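Local coordinates for ATP-citrate lyase beta-subunit (Chlorobium limicola, PDB 6HXJ), which probably works with a partner subunit in cleaving citrate, at the expense of ATP and coenzyme A, to acetyl-CoA and oxaloacetate, at residues 276-281 / 390-395; 315-320 / 352-357; 334-339 / 367-372. All coordinates share one frame; numbering follows the deposited sequence.

Contact 1: residues 276-281 / 390-395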
loop_
_atom_site.group_PDB
_atom_site.type_symbol
_atom_site.label_atom_id
_atom_site.label_comp_id
_atom_site.label_asym_id
_atom_site.label_seq_id
_atom_site.Cartn_x
_atom_site.Cartn_y
_atom_site.Cartn_z
ATOM N N ASP A 276 6.700 -68.107 8.271
ATOM C CA ASP A 276 7.211 -69.227 9.071
ATOM C C ASP A 276 6.034 -69.968 9.693
ATOM O O ASP A 276 6.017 -71.196 9.656
ATOM C CB ASP A 276 8.128 -68.716 10.207
ATOM C CG ASP A 276 9.554 -68.312 9.864
ATOM O OD1 ASP A 276 9.801 -67.921 8.702
ATOM O OD2 ASP A 276 10.420 -68.334 10.785
ATOM N N ALA A 277 5.050 -69.202 10.246
ATOM C CA ALA A 277 3.835 -69.698 10.893
ATOM C C ALA A 277 3.021 -70.543 9.925
ATOM O O ALA A 277 2.601 -71.638 10.297
ATOM C CB ALA A 277 3.002 -68.540 11.423
ATOM N N VAL A 278 2.860 -70.071 8.673
ATOM C CA VAL A 278 2.132 -70.788 7.625
ATOM C C VAL A 278 2.787 -72.135 7.304
ATOM O O VAL A 278 2.108 -73.171 7.326
ATOM C CB VAL A 278 1.923 -69.925 6.357
ATOM C CG1 VAL A 278 1.357 -70.759 5.205
ATOM C CG2 VAL A 278 1.006 -68.743 6.643
ATOM N N VAL A 279 4.111 -72.111 7.027
ATOM C CA VAL A 279 4.912 -73.308 6.708
ATOM C C VAL A 279 4.839 -74.323 7.859
ATOM O O VAL A 279 4.531 -75.492 7.626
ATOM C CB VAL A 279 6.377 -72.942 6.339
ATOM C CG1 VAL A 279 7.213 -74.191 6.077
ATOM C CG2 VAL A 279 6.425 -72.012 5.136
ATOM N N ALA A 280 5.098 -73.847 9.103
ATOM C CA ALA A 280 5.075 -74.634 10.337
ATOM C C ALA A 280 3.702 -75.287 10.573
ATOM O O ALA A 280 3.650 -76.453 10.983
ATOM C CB ALA A 280 5.476 -73.767 11.533
ATOM N N ARG A 281 2.605 -74.556 10.257
ATOM C CA ARG A 281 1.234 -75.030 10.410
ATOM C C ARG A 281 0.771 -75.938 9.244
ATOM O O ARG A 281 -0.405 -76.310 9.178
ATOM C CB ARG A 281 0.266 -73.861 10.666
ATOM C CG ARG A 281 0.454 -73.135 12.018
ATOM C CD ARG A 281 0.118 -73.954 13.257
ATOM N NE ARG A 281 1.310 -74.545 13.880
ATOM C CZ ARG A 281 1.902 -74.076 14.979
ATOM N NH1 ARG A 281 1.430 -72.996 15.588
ATOM N NH2 ARG A 281 2.968 -74.689 15.477
ATOM N N ASP A 390 -1.138 -65.999 15.560
ATOM C CA ASP A 390 -2.175 -66.979 15.914
ATOM C C ASP A 390 -3.400 -66.890 15.016
ATOM O O ASP A 390 -4.245 -67.780 15.078
ATOM C CB ASP A 390 -2.536 -66.955 17.393
ATOM C CG ASP A 390 -1.512 -67.661 18.274
ATOM O OD1 ASP A 390 -0.427 -68.048 17.750
ATOM O OD2 ASP A 390 -1.798 -67.852 19.480
ATOM N N ILE A 391 -3.459 -65.895 14.109
ATOM C CA ILE A 391 -4.531 -65.823 13.107
ATOM C C ILE A 391 -4.288 -66.868 12.018
ATOM O O ILE A 391 -5.243 -67.324 11.399
ATOM C CB ILE A 391 -4.788 -64.407 12.529
ATOM C CG1 ILE A 391 -3.491 -63.729 12.012
ATOM C CG2 ILE A 391 -5.532 -63.544 13.550
ATOM C CD1 ILE A 391 -3.708 -62.525 11.073
ATOM N N VAL A 392 -3.014 -67.289 11.833
ATOM C CA VAL A 392 -2.598 -68.326 10.884
ATOM C C VAL A 392 -3.230 -69.670 11.298
ATOM O O VAL A 392 -3.641 -70.439 10.435
ATOM C CB VAL A 392 -1.044 -68.380 10.772
ATOM C CG1 VAL A 392 -0.555 -69.641 10.074
ATOM C CG2 VAL A 392 -0.487 -67.131 10.095
ATOM N N ASP A 393 -3.375 -69.907 12.610
ATOM C CA ASP A 393 -3.979 -71.135 13.146
ATOM C C ASP A 393 -5.469 -71.159 12.831
ATOM O O ASP A 393 -5.968 -72.135 12.262
ATOM C CB ASP A 393 -3.743 -71.256 14.667
ATOM C CG ASP A 393 -2.293 -71.141 15.174
ATOM O OD1 ASP A 393 -1.362 -71.040 14.331
ATOM O OD2 ASP A 393 -2.091 -71.140 16.416
ATOM N N LEU A 394 -6.147 -70.040 13.138
ATOM C CA LEU A 394 -7.569 -69.820 12.905
ATOM C C LEU A 394 -7.920 -69.987 11.426
ATOM O O LEU A 394 -9.002 -70.493 11.097
ATOM C CB LEU A 394 -7.957 -68.428 13.404
ATOM C CG LEU A 394 -8.445 -68.362 14.850
ATOM C CD1 LEU A 394 -7.339 -68.648 15.864
ATOM C CD2 LEU A 394 -9.031 -67.031 15.138
ATOM N N ALA A 395 -6.973 -69.602 10.543
ATOM C CA ALA A 395 -7.097 -69.698 9.097
ATOM C C ALA A 395 -6.889 -71.144 8.628
ATOM O O ALA A 395 -7.631 -71.601 7.755
ATOM C CB ALA A 395 -6.099 -68.774 8.429
#
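V392, R281 and D393 carry most of this helix-to-helix contact, with V392 at its buried centre. The valine is directed toward segment 276-281 and has its CG1 anti to the backbone N (chi1 166°), so that this methyl meets main chain as well as side chains: CG1 lies 3.7 Å from A277 C and just as near V278 N. Its second methyl, CG2, sits 4.0 Å from A277 CB. V278 comes across V392 at about a right angle and offers CG2, 3.9 Å from V392 CG1. In the fold, helix 268-280 and helix 391-397 are neighbours on one face of the mixed sheet of the citrate-binding region, and V392 fills the seam between them, while I391 and A395 turn to strands 315-318 and 352-356. The polar end of the seam lies where the first helix has stopped, at R281. Bends at chi2 and chi3 turn this side chain obliquely across D393, bringing R281 CD to 3.4 Å from D393 OD1. The guanidinium then takes the same oxygen at its edge, in plane, through a long salt bridge of 3.6 Å between R281 NH1 and D393 OD1. Guanidinium and carboxylate planes are 59° apart, and no hydrogen bond crosses the contact. Such a pairing is probably mainly electrostatic, and D390, whose OD1 is 5.7 Å from R281 NH1, would add to the negative field around the arginine.

Contact 2: residues 315-320 / 352-357; sequences HIIVGG and KIWVRR
Strands 315-318 and 352-356 are the parallel strands of a beta-alpha-beta unit whose crossover is helix 328-344, within the mixed sheet of the citrate-binding region. Four main-chain hydrogen bonds join them in register; the one from W354 N to I316 O, 2.7 Å long, lies nearly along the C=O axis. The face bearing I316, V318, I353 and V355 is packed with aliphatic side chains, and F339 and F332 of the crossover helix cover it. There I316 and I353 lie alongside each other, I316 CD1 3.5 Å from I353 CG1, and V318 CG2 rests 3.8 Å from I353 CG2. The other face is more polar. H315 and W354 point the same way with ring planes 49° apart, H315 ND1 standing 3.1 Å from W354 NE1 at the indole edge, while the I317 side chain crosses W354 obliquely, its CD1 3.7 Å from W354 CD1; H380 stacks on the tryptophan. The looser margin is K352, partly exposed, whose chain leads to a salt bridge with D378. R357 reaches A321 O and a bound citrate through NH1. NE and NH2 of R356 donate to M386 O and R384 O, and NH1 also meets an acidic side chain of another protein chain, helping to fix the guanidinium. R356 NH1 donates to G320 O at 2.9 Å, the carbonyl oxygen in the guanidinium plane and the N-H...O angle 137°.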
loop_
_atom_site.group_PDB
_atom_site.type_symbol
_atom_site.label_atom_id
_atom_site.label_comp_id
_atom_site.label_asym_id
_atom_site.label_seq_id
_atom_site.Cartn_x
_atom_site.Cartn_y
_atom_site.Cartn_z
ATOM N N HIS A 315 -7.342 -67.885 1.869
ATOM C CA HIS A 315 -7.354 -66.914 2.982
ATOM C C HIS A 315 -6.437 -65.760 2.654
ATOM O O HIS A 315 -5.480 -65.937 1.902
ATOM C CB HIS A 315 -6.868 -67.565 4.311
ATOM C CG HIS A 315 -7.528 -68.870 4.618
ATOM N ND1 HIS A 315 -8.786 -68.920 5.198
ATOM C CD2 HIS A 315 -7.127 -70.131 4.326
ATOM C CE1 HIS A 315 -9.091 -70.207 5.280
ATOM N NE2 HIS A 315 -8.126 -70.974 4.769
ATOM N N ILE A 316 -6.696 -64.589 3.254
ATOM C CA ILE A 316 -5.804 -63.419 3.165
ATOM C C ILE A 316 -5.370 -63.111 4.610
ATOM O O ILE A 316 -6.230 -62.997 5.489
ATOM C CB ILE A 316 -6.397 -62.136 2.471
ATOM C CG1 ILE A 316 -7.020 -62.412 1.076
ATOM C CG2 ILE A 316 -5.344 -60.988 2.383
ATOM C CD1 ILE A 316 -7.943 -61.313 0.594
ATOM N N ILE A 317 -4.035 -63.025 4.849
ATOM C CA ILE A 317 -3.499 -62.703 6.160
ATOM C C ILE A 317 -3.032 -61.262 6.154
ATOM O O ILE A 317 -1.969 -60.941 5.614
ATOM C CB ILE A 317 -2.419 -63.706 6.689
ATOM C CG1 ILE A 317 -2.879 -65.189 6.643
ATOM C CG2 ILE A 317 -1.921 -63.331 8.092
ATOM C CD1 ILE A 317 -4.168 -65.571 7.357
ATOM N N VAL A 318 -3.867 -60.390 6.734
ATOM C CA VAL A 318 -3.608 -58.963 6.866
ATOM C C VAL A 318 -3.103 -58.801 8.293
ATOM O O VAL A 318 -3.861 -58.441 9.199
ATOM C CB VAL A 318 -4.868 -58.094 6.541
ATOM C CG1 VAL A 318 -4.529 -56.609 6.542
ATOM C CG2 VAL A 318 -5.480 -58.486 5.201
ATOM N N GLY A 319 -1.847 -59.171 8.505
ATOM C CA GLY A 319 -1.226 -59.130 9.822
ATOM C C GLY A 319 -0.144 -58.094 9.999
ATOM O O GLY A 319 0.198 -57.333 9.088
ATOM N N GLY A 320 0.408 -58.095 11.184
ATOM C CA GLY A 320 1.495 -57.215 11.537
ATOM C C GLY A 320 1.608 -57.105 13.030
ATOM O O GLY A 320 0.746 -57.579 13.786
ATOM N N LYS A 352 -11.749 -65.727 2.691
ATOM C CA LYS A 352 -11.897 -65.215 4.047
ATOM C C LYS A 352 -10.672 -64.329 4.298
ATOM O O LYS A 352 -9.561 -64.680 3.894
ATOM C CB LYS A 352 -11.976 -66.372 5.072
ATOM C CG LYS A 352 -13.210 -67.256 4.896
ATOM C CD LYS A 352 -13.156 -68.532 5.723
ATOM C CE LYS A 352 -14.328 -69.448 5.441
ATOM N NZ LYS A 352 -15.564 -69.022 6.155
ATOM N N ILE A 353 -10.873 -63.168 4.908
ATOM C CA ILE A 353 -9.795 -62.231 5.231
ATOM C C ILE A 353 -9.584 -62.304 6.746
ATOM O O ILE A 353 -10.561 -62.314 7.499
ATOM C CB ILE A 353 -10.104 -60.776 4.715
ATOM C CG1 ILE A 353 -10.266 -60.758 3.168
ATOM C CG2 ILE A 353 -9.022 -59.777 5.143
ATOM C CD1 ILE A 353 -10.923 -59.544 2.554
ATOM N N TRP A 354 -8.303 -62.388 7.186
ATOM C CA TRP A 354 -7.901 -62.446 8.596
ATOM C C TRP A 354 -7.067 -61.217 8.919
ATOM O O TRP A 354 -5.994 -61.027 8.345
ATOM C CB TRP A 354 -7.129 -63.744 8.898
ATOM C CG TRP A 354 -7.873 -64.991 8.518
ATOM C CD1 TRP A 354 -7.850 -65.634 7.312
ATOM C CD2 TRP A 354 -8.800 -65.704 9.335
ATOM N NE1 TRP A 354 -8.684 -66.723 7.340
ATOM C CE2 TRP A 354 -9.276 -66.797 8.573
ATOM C CE3 TRP A 354 -9.245 -65.553 10.664
ATOM C CZ2 TRP A 354 -10.191 -67.726 9.087
ATOM C CZ3 TRP A 354 -10.151 -66.471 11.173
ATOM C CH2 TRP A 354 -10.614 -67.545 10.389
ATOM N N VAL A 355 -7.586 -60.362 9.804
ATOM C CA VAL A 355 -6.947 -59.116 10.193
ATOM C C VAL A 355 -6.506 -59.164 11.656
ATOM O O VAL A 355 -7.292 -59.530 12.535
ATOM C CB VAL A 355 -7.854 -57.878 9.892
ATOM C CG1 VAL A 355 -7.141 -56.566 10.205
ATOM C CG2 VAL A 355 -8.320 -57.877 8.448
ATOM N N ARG A 356 -5.242 -58.808 11.900
ATOM C CA ARG A 356 -4.659 -58.661 13.237
ATOM C C ARG A 356 -3.628 -57.554 13.115
ATOM O O ARG A 356 -2.657 -57.689 12.364
ATOM C CB ARG A 356 -4.049 -59.968 13.795
ATOM C CG ARG A 356 -3.667 -59.896 15.273
ATOM C CD ARG A 356 -2.259 -59.362 15.461
ATOM N NE ARG A 356 -1.872 -59.298 16.866
ATOM C CZ ARG A 356 -0.832 -58.617 17.329
ATOM N NH1 ARG A 356 -0.066 -57.911 16.498
ATOM N NH2 ARG A 356 -0.559 -58.618 18.626
ATOM N N ARG A 357 -3.847 -56.451 13.824
ATOM C CA ARG A 357 -2.973 -55.303 13.729
ATOM C C ARG A 357 -3.032 -54.397 14.978
ATOM O O ARG A 357 -4.010 -54.386 15.732
ATOM C CB ARG A 357 -3.319 -54.517 12.447
ATOM C CG ARG A 357 -2.392 -53.363 12.056
ATOM C CD ARG A 357 -0.985 -53.786 11.692
ATOM N NE ARG A 357 -0.263 -52.706 11.016
ATOM C CZ ARG A 357 1.003 -52.371 11.256
ATOM N NH1 ARG A 357 1.713 -53.033 12.167
ATOM N NH2 ARG A 357 1.575 -51.378 10.579
#

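Contact 3: residues 334-339 / 367-372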
loop_
_atom_site.group_PDB
_atom_site.type_symbol
_atom_site.label_atom_id
_atom_site.label_comp_id
_atom_site.label_asym_id
_atom_site.label_seq_id
_atom_site.Cartn_x
_atom_site.Cartn_y
_atom_site.Cartn_z
ATOM N N GLY A 334 -6.140 -47.694 2.430
ATOM C CA GLY A 334 -5.547 -48.143 1.176
ATOM C C GLY A 334 -5.856 -49.608 0.943
ATOM O O GLY A 334 -6.166 -49.987 -0.173
ATOM N N ILE A 335 -5.820 -50.441 2.031
ATOM C CA ILE A 335 -6.145 -51.888 2.047
ATOM C C ILE A 335 -7.630 -52.074 1.758
ATOM O O ILE A 335 -7.984 -52.904 0.924
ATOM C CB ILE A 335 -5.700 -52.652 3.366
ATOM C CG1 ILE A 335 -4.170 -52.660 3.536
ATOM C CG2 ILE A 335 -6.232 -54.113 3.406
ATOM C CD1 ILE A 335 -3.655 -53.131 4.888
ATOM N N ILE A 336 -8.487 -51.283 2.431
ATOM C CA ILE A 336 -9.944 -51.308 2.273
ATOM C C ILE A 336 -10.304 -50.955 0.836
ATOM O O ILE A 336 -11.044 -51.712 0.206
ATOM C CB ILE A 336 -10.697 -50.429 3.331
ATOM C CG1 ILE A 336 -10.556 -50.998 4.750
ATOM C CG2 ILE A 336 -12.188 -50.285 2.981
ATOM C CD1 ILE A 336 -10.860 -50.008 5.858
ATOM N N ASN A 337 -9.762 -49.831 0.312
ATOM C CA ASN A 337 -10.000 -49.387 -1.068
ATOM C C ASN A 337 -9.635 -50.468 -2.094
ATOM O O ASN A 337 -10.468 -50.798 -2.941
ATOM C CB ASN A 337 -9.331 -48.054 -1.335
ATOM C CG ASN A 337 -10.205 -46.950 -0.816
ATOM O OD1 ASN A 337 -11.379 -46.827 -1.217
ATOM N ND2 ASN A 337 -9.699 -46.204 0.168
ATOM N N GLY A 338 -8.478 -51.099 -1.905
ATOM C CA GLY A 338 -8.014 -52.202 -2.736
ATOM C C GLY A 338 -8.836 -53.471 -2.592
ATOM O O GLY A 338 -8.893 -54.265 -3.531
ATOM N N PHE A 339 -9.460 -53.691 -1.415
ATOM C CA PHE A 339 -10.337 -54.847 -1.180
ATOM C C PHE A 339 -11.676 -54.638 -1.870
ATOM O O PHE A 339 -12.226 -55.582 -2.424
ATOM C CB PHE A 339 -10.564 -55.088 0.319
ATOM C CG PHE A 339 -9.541 -55.944 1.028
ATOM C CD1 PHE A 339 -8.754 -56.855 0.321
ATOM C CD2 PHE A 339 -9.411 -55.890 2.404
ATOM C CE1 PHE A 339 -7.813 -57.649 0.976
ATOM C CE2 PHE A 339 -8.483 -56.704 3.062
ATOM C CZ PHE A 339 -7.684 -57.572 2.342
ATOM N N ALA A 367 -11.809 -50.415 13.123
ATOM C CA ALA A 367 -13.259 -50.179 13.025
ATOM C C ALA A 367 -13.673 -50.058 11.556
ATOM O O ALA A 367 -14.698 -50.609 11.160
ATOM C CB ALA A 367 -13.639 -48.923 13.792
ATOM N N ALA A 368 -12.851 -49.377 10.739
ATOM C CA ALA A 368 -13.063 -49.203 9.304
ATOM C C ALA A 368 -13.001 -50.553 8.565
ATOM O O ALA A 368 -13.828 -50.816 7.696
ATOM C CB ALA A 368 -12.040 -48.241 8.745
ATOM N N ILE A 369 -12.070 -51.423 8.951
ATOM C CA ILE A 369 -11.904 -52.741 8.348
ATOM C C ILE A 369 -13.042 -53.741 8.764
ATOM O O ILE A 369 -13.458 -54.548 7.940
ATOM C CB ILE A 369 -10.447 -53.255 8.619
ATOM C CG1 ILE A 369 -10.016 -54.380 7.632
ATOM C CG2 ILE A 369 -10.156 -53.662 10.048
ATOM C CD1 ILE A 369 -9.266 -53.975 6.373
ATOM N N LYS A 370 -13.553 -53.656 10.011
ATOM C CA LYS A 370 -14.642 -54.508 10.500
ATOM C C LYS A 370 -15.981 -54.068 9.884
ATOM O O LYS A 370 -16.904 -54.878 9.813
ATOM C CB LYS A 370 -14.688 -54.561 12.041
ATOM C CG LYS A 370 -15.332 -55.832 12.590
ATOM C CD LYS A 370 -14.985 -56.121 14.057
ATOM C CE LYS A 370 -15.551 -57.442 14.551
ATOM N NZ LYS A 370 -14.892 -58.631 13.929
ATOM N N GLN A 371 -16.085 -52.814 9.391
ATOM C CA GLN A 371 -17.289 -52.356 8.693
ATOM C C GLN A 371 -17.410 -53.153 7.410
ATOM O O GLN A 371 -18.526 -53.503 7.037
ATOM C CB GLN A 371 -17.201 -50.866 8.368
ATOM C CG GLN A 371 -18.398 -50.291 7.623
ATOM C CD GLN A 371 -18.181 -48.842 7.256
ATOM O OE1 GLN A 371 -17.136 -48.446 6.725
ATOM N NE2 GLN A 371 -19.198 -48.029 7.477
ATOM N N LEU A 372 -16.270 -53.487 6.763
ATOM C CA LEU A 372 -16.277 -54.297 5.545
ATOM C C LEU A 372 -17.091 -55.592 5.667
ATOM O O LEU A 372 -17.378 -56.200 4.647
ATOM C CB LEU A 372 -14.880 -54.588 5.002
ATOM C CG LEU A 372 -14.197 -53.486 4.210
ATOM C CD1 LEU A 372 -12.757 -53.862 3.931
ATOM C CD2 LEU A 372 -14.863 -53.257 2.878
#
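I336 is directed from its helix toward segment 367-372 and divides its carbons among three partners. With CG1 anti to the carbonyl carbon (chi1 -67°) and the chain extended beyond it, CD1 reaches the backbone of the other helix, 3.5 Å from A368 C, and lies beside A368 CB. Two side chains cross the isoleucine obliquely: I369 brings CD1 to 3.6 Å from I336 CG1, and L372 sets CD1 3.7 Å from I336 CG1 and equally near I336 CG2. An alanine in place of I336 would remove CG1, CG2 and CD1, which meet A368, I369 and L372, and would probably loosen the seam between the helices. F339, one turn on, presents its ring edge to the same two methyls, with L372 CD1 4.2 Å from F339 CD2. The side-chain contacts are all apolar, and no hydrogen bond crosses between the segments. The two helical segments run nearly parallel, 13° apart, with axes 10.3 Å from each other at closest approach. I335 and F339 also touch strand 315-318, and I369 touches strand 378-382. Neighbouring helices running the same way over one face of a sheet, each following a parallel strand, are typical of Rossmann-like alpha/beta folds.

How the contacts relate
Followed from the N terminus, the chain first supplies helix 268-280, whose partner, helix 391-397, comes close to the C terminus; contact 1 therefore closes the longest loop, and contacts 2 and 3 are nested inside it. Within that loop come strand 315-318, helix 328-344, strand 352-356 and helix 362-371 in turn, so the segments of contacts 2 and 3 alternate and the two loops cross. Contact 2 lies in the sheet between the helical layers: I391 and A395 of contact 1 press on the face of I317 and W354, while F339 of contact 3 touches I316, V318 and I353 on the other. Contacts 1 and 3 do not meet, their nearest atoms being about 10 Å apart.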